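Local coordinates for protein putative glucose-6-phosphate 1-epimerase (Salmonella typhimurium, PDB 2HTA) that probably interconverts the alpha and beta anomers of glucose 6-phosphate, as a hexose-6-phosphate mutarotase related to aldose 1-epimerases, at residues A[73-78]-A[276-281]; A[78-81]-A[87-90]. All coordinates share one frame; numbering follows the deposited sequence.

Contact 1. Residues A[73-78]-A[276-281]; sequences VLWLSN and KTFVCV
Trp-75 carries the whole of the 73-78 side of this contact, laying its indole against Thr-277 and Phe-278 where the chain enters the strand 278-286. Val-73 and Leu-74 lead into it, both packing on Trp-65 of the strand 61-67. At Trp-75 the ring swings out anti to the backbone N (chi1 -179°), which carries it over to the 276-281 segment. There the pyrrole half of the indole lies beneath the CB of Phe-278, a CH-pi contact in which that CB stands 3.8 Å from the centroid of the five-membered ring. The two aromatic side chains come closest at Trp-75 CG and Phe-278 CB, 3.5 Å apart. Farther out, Phe-278 CD2 sits over the centre of the indole; the six-membered ring of Trp-75 and the ring of Phe-278 have centroids 4.5 Å apart and planes inclined by 37°, so the pair is neither a parallel stack nor a T-shape. At the rim of the indole, near its plane, Trp-75 NE1 gives a weak, bent hydrogen bond to Thr-277 OG1 (3.1 Å, N-H...O angle 128°), and Trp-75 CD1 lies 3.3 Å from the carbonyl O of Thr-277. The opposite face is met, toward its rim, by the backbone N of Ser-77, so backbone lies on one side and Phe-278 on the other. The Trp-75 side chain is also about 4 Å (nearest atoms) from that of Arg-89, probably a substrate-binding residue, which puts this packing beside the probable sugar-phosphate site. Leu-76 packs on the helix 14-22, Trp-75 pairs through its backbone with Tyr-181, and the contact thus joins the loop after strand 61-67 to the antiparallel sheet that holds the strands 172-183 and 278-286.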
loop_
_atom_site.group_PDB
_atom_site.type_symbol
_atom_site.label_atom_id
_atom_site.label_comp_id
_atom_site.label_asym_id
_atom_site.label_seq_id
_atom_site.Cartn_x
_atom_site.Cartn_y
_atom_site.Cartn_z
ATOM N N VAL A 73 -10.180 -0.305 7.157
ATOM C CA VAL A 73 -9.708 -1.418 6.333
ATOM C C VAL A 73 -8.182 -1.489 6.291
ATOM O O VAL A 73 -7.627 -2.577 6.224
ATOM C CB VAL A 73 -10.251 -1.294 4.927
ATOM C CG1 VAL A 73 -9.715 -2.442 4.017
ATOM C CG2 VAL A 73 -11.768 -1.396 4.989
ATOM N N LEU A 74 -7.525 -0.343 6.216
ATOM C CA LEU A 74 -6.067 -0.287 6.197
ATOM C C LEU A 74 -5.491 -0.041 7.570
ATOM O O LEU A 74 -6.008 0.748 8.336
ATOM C CB LEU A 74 -5.596 0.853 5.279
ATOM C CG LEU A 74 -6.020 0.720 3.800
ATOM C CD1 LEU A 74 -5.653 1.987 3.067
ATOM C CD2 LEU A 74 -5.342 -0.554 3.161
ATOM N N TRP A 75 -4.367 -0.664 7.844
ATOM C CA TRP A 75 -3.674 -0.500 9.127
ATOM C C TRP A 75 -2.627 0.588 8.911
ATOM O O TRP A 75 -1.962 0.635 7.854
ATOM C CB TRP A 75 -3.002 -1.809 9.469
ATOM C CG TRP A 75 -2.249 -1.832 10.775
ATOM C CD1 TRP A 75 -2.745 -2.206 12.035
ATOM C CD2 TRP A 75 -0.876 -1.505 10.973
ATOM N NE1 TRP A 75 -1.750 -2.121 12.963
ATOM C CE2 TRP A 75 -0.593 -1.688 12.363
ATOM C CE3 TRP A 75 0.161 -1.090 10.117
ATOM C CZ2 TRP A 75 0.653 -1.463 12.893
ATOM C CZ3 TRP A 75 1.411 -0.860 10.653
ATOM C CH2 TRP A 75 1.656 -1.058 12.024
ATOM N N LEU A 76 -2.461 1.446 9.913
ATOM C CA LEU A 76 -1.463 2.491 9.918
ATOM C C LEU A 76 -0.749 2.417 11.275
ATOM O O LEU A 76 -1.386 2.181 12.285
ATOM C CB LEU A 76 -2.114 3.847 9.774
ATOM C CG LEU A 76 -1.204 5.082 9.633
ATOM C CD1 LEU A 76 -0.416 5.108 8.349
ATOM C CD2 LEU A 76 -2.061 6.321 9.763
ATOM N N SER A 77 0.572 2.549 11.276
ATOM C CA SER A 77 1.361 2.427 12.525
ATOM C C SER A 77 1.181 3.654 13.420
ATOM O O SER A 77 1.401 4.805 12.992
ATOM C CB SER A 77 2.845 2.248 12.190
ATOM O OG SER A 77 3.634 2.261 13.394
ATOM N N ASN A 78 0.774 3.403 14.660
ATOM C CA ASN A 78 0.698 4.447 15.686
ATOM C C ASN A 78 2.111 4.983 16.085
ATOM O O ASN A 78 2.255 6.015 16.801
ATOM C CB ASN A 78 -0.092 3.920 16.918
ATOM C CG ASN A 78 -0.440 5.055 17.944
ATOM O OD1 ASN A 78 -0.195 4.913 19.170
ATOM N ND2 ASN A 78 -0.977 6.182 17.450
ATOM N N LYS A 276 0.319 -7.885 15.424
ATOM C CA LYS A 276 -0.928 -8.517 15.793
ATOM C C LYS A 276 -2.143 -8.102 14.942
ATOM O O LYS A 276 -3.060 -8.884 14.802
ATOM C CB LYS A 276 -1.255 -8.241 17.261
ATOM C CG LYS A 276 -0.331 -9.085 18.150
ATOM C CD LYS A 276 -0.631 -8.910 19.622
ATOM C CE LYS A 276 0.167 -9.942 20.430
ATOM N NZ LYS A 276 -0.248 -9.984 21.881
ATOM N N THR A 277 -2.160 -6.861 14.452
ATOM C CA THR A 277 -3.371 -6.335 13.840
ATOM C C THR A 277 -3.235 -5.935 12.364
ATOM O O THR A 277 -4.085 -5.194 11.826
ATOM C CB THR A 277 -3.966 -5.181 14.659
ATOM O OG1 THR A 277 -2.945 -4.201 14.913
ATOM C CG2 THR A 277 -4.494 -5.749 16.003
ATOM N N PHE A 278 -2.219 -6.483 11.692
ATOM C CA PHE A 278 -2.192 -6.363 10.230
ATOM C C PHE A 278 -1.652 -7.580 9.522
ATOM O O PHE A 278 -0.898 -8.394 10.110
ATOM C CB PHE A 278 -1.458 -5.082 9.790
ATOM C CG PHE A 278 0.063 -5.193 9.819
ATOM C CD1 PHE A 278 0.780 -5.694 8.720
ATOM C CD2 PHE A 278 0.771 -4.786 10.957
ATOM C CE1 PHE A 278 2.177 -5.798 8.756
ATOM C CE2 PHE A 278 2.187 -4.865 10.987
ATOM C CZ PHE A 278 2.867 -5.354 9.888
ATOM N N VAL A 279 -2.021 -7.697 8.242
ATOM C CA VAL A 279 -1.341 -8.601 7.323
ATOM C C VAL A 279 -1.145 -7.785 6.047
ATOM O O VAL A 279 -2.037 -7.006 5.666
ATOM C CB VAL A 279 -2.148 -9.902 7.040
ATOM C CG1 VAL A 279 -3.490 -9.629 6.304
ATOM C CG2 VAL A 279 -1.371 -10.921 6.255
ATOM N N CYS A 280 0.022 -7.950 5.423
ATOM C CA CYS A 280 0.237 -7.346 4.111
ATOM C C CYS A 280 -0.084 -8.288 3.000
ATOM O O CYS A 280 0.434 -9.413 2.968
ATOM C CB CYS A 280 1.677 -6.819 3.945
ATOM S SG CYS A 280 1.994 -5.382 4.954
ATOM N N VAL A 281 -0.929 -7.820 2.066
ATOM C CA VAL A 281 -1.224 -8.574 0.843
ATOM C C VAL A 281 -0.988 -7.574 -0.297
ATOM O O VAL A 281 -1.788 -6.625 -0.521
ATOM C CB VAL A 281 -2.698 -9.183 0.816
ATOM C CG1 VAL A 281 -3.041 -9.823 -0.582
ATOM C CG2 VAL A 281 -2.963 -10.166 2.014
#

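Contact 2. Residues A[78-81]-A[87-90]; sequences NNTP and ALRG
The long loop between the strands 61-67 and 94-95 folds back on itself here, and its returning limb bears Arg-89, a residue that by similarity binds the substrate. Thr-80 makes the main link between the two limbs. Its OG1 receives a nearly straight hydrogen bond from the backbone N of Arg-89, 2.9 Å long with an N-H...O angle of 168°. The same hydroxyl donates its proton to the carbonyl O of Pro-81 (3.2 Å), so OG1 is both acceptor and donor, and its rotation is fixed by the two bonds together. With OG1 anti to the backbone N of Thr-80 (chi1 -170°), the oxygen faces the returning limb. The CB of Arg-89 packs beside it, 3.9 Å from Thr-80 CB, whereas the rest of the arginine bends at chi2 and chi3 and leads off to other partners. One residue earlier, Leu-88 sends a branch back, its CD2 coming within 3.5 Å of the carbonyl O of Pro-81.

Holding the backbone N of Arg-89 places the start of a side chain whose guanidinium is engaged elsewhere: NE forms a salt bridge with Asp-269 OD2, and NH1 is bonded to the hydroxyl of Tyr-181. These partners hold the guanidinium in place, consistent with a substrate-binding role. Tyr-181 belongs to the strand 172-183, which passes beside the loop; Ala-87 touches Arg-114, and Asn-78, where the outgoing limb begins, rests on the helix 14-22.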
loop_
_atom_site.group_PDB
_atom_site.type_symbol
_atom_site.label_atom_id
_atom_site.label_comp_id
_atom_site.label_asym_id
_atom_site.label_seq_id
_atom_site.Cartn_x
_atom_site.Cartn_y
_atom_site.Cartn_z
ATOM N N ASN A 78 0.774 3.403 14.660
ATOM C CA ASN A 78 0.698 4.447 15.686
ATOM C C ASN A 78 2.111 4.983 16.085
ATOM O O ASN A 78 2.255 6.015 16.801
ATOM C CB ASN A 78 -0.092 3.920 16.918
ATOM C CG ASN A 78 -0.440 5.055 17.944
ATOM O OD1 ASN A 78 -0.195 4.913 19.170
ATOM N ND2 ASN A 78 -0.977 6.182 17.450
ATOM N N ASN A 79 3.149 4.318 15.588
ATOM C CA ASN A 79 4.528 4.755 15.813
ATOM C C ASN A 79 5.267 5.229 14.597
ATOM O O ASN A 79 6.500 5.449 14.672
ATOM C CB ASN A 79 5.364 3.612 16.426
ATOM C CG ASN A 79 4.964 3.303 17.882
ATOM O OD1 ASN A 79 3.830 3.601 18.308
ATOM N ND2 ASN A 79 5.868 2.677 18.632
ATOM N N THR A 80 4.585 5.417 13.462
ATOM C CA THR A 80 5.303 5.905 12.290
ATOM C C THR A 80 5.680 7.373 12.395
ATOM O O THR A 80 4.869 8.183 12.837
ATOM C CB THR A 80 4.547 5.606 10.941
ATOM O OG1 THR A 80 5.425 5.896 9.852
ATOM C CG2 THR A 80 3.283 6.426 10.799
ATOM N N PRO A 81 6.921 7.725 12.012
ATOM C CA PRO A 81 7.192 9.144 11.862
ATOM C C PRO A 81 6.357 9.756 10.736
ATOM O O PRO A 81 5.907 9.026 9.843
ATOM C CB PRO A 81 8.692 9.178 11.487
ATOM C CG PRO A 81 9.239 7.893 11.934
ATOM C CD PRO A 81 8.093 6.911 11.695
ATOM N N ALA A 87 10.045 7.001 4.978
ATOM C CA ALA A 87 8.935 6.134 4.548
ATOM C C ALA A 87 7.931 5.954 5.637
ATOM O O ALA A 87 8.269 5.703 6.801
ATOM C CB ALA A 87 9.460 4.779 4.052
ATOM N N LEU A 88 6.661 6.083 5.276
ATOM C CA LEU A 88 5.560 5.905 6.220
ATOM C C LEU A 88 5.252 4.426 6.432
ATOM O O LEU A 88 5.245 3.647 5.444
ATOM C CB LEU A 88 4.341 6.632 5.689
ATOM C CG LEU A 88 4.391 8.159 5.760
ATOM C CD1 LEU A 88 3.720 8.754 4.523
ATOM C CD2 LEU A 88 3.783 8.707 7.091
ATOM N N ARG A 89 5.023 4.021 7.697
ATOM C CA ARG A 89 4.773 2.609 8.007
ATOM C C ARG A 89 3.255 2.354 8.079
ATOM O O ARG A 89 2.599 2.837 9.003
ATOM C CB ARG A 89 5.397 2.182 9.361
ATOM C CG ARG A 89 5.150 0.725 9.720
ATOM C CD ARG A 89 5.869 -0.291 8.817
ATOM N NE ARG A 89 7.324 -0.138 8.836
ATOM C CZ ARG A 89 8.164 -0.832 8.080
ATOM N NH1 ARG A 89 7.701 -1.728 7.193
ATOM N NH2 ARG A 89 9.499 -0.612 8.189
ATOM N N GLY A 90 2.741 1.556 7.149
ATOM C CA GLY A 90 1.261 1.310 7.113
ATOM C C GLY A 90 0.665 1.814 5.822
ATOM O O GLY A 90 1.375 2.259 4.922
#

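Overall arrangement
Contacts 1 and 2 share Asn-78 and have centres 11 Å apart, the outgoing limb of one loop running from the first into the second. They meet directly: Ser-77 N lies 3.1 Å from Arg-89 O, a probable hydrogen bond, and Trp-75 CE3 packs 4.0 Å from Gly-90 CA. The indole held in contact 1 therefore also borders the limb that carries the putative substrate-binding Arg-89 of contact 2, Trp-75 CZ3 lying 4.2 Å from Arg-89 CG. Both lie near the inferred catalytic His-179, whose side chain is about 6 Å from that of Arg-89 and about 7 Å from that of Phe-278. The strand 172-183, which bears His-179, is common to the surroundings of both.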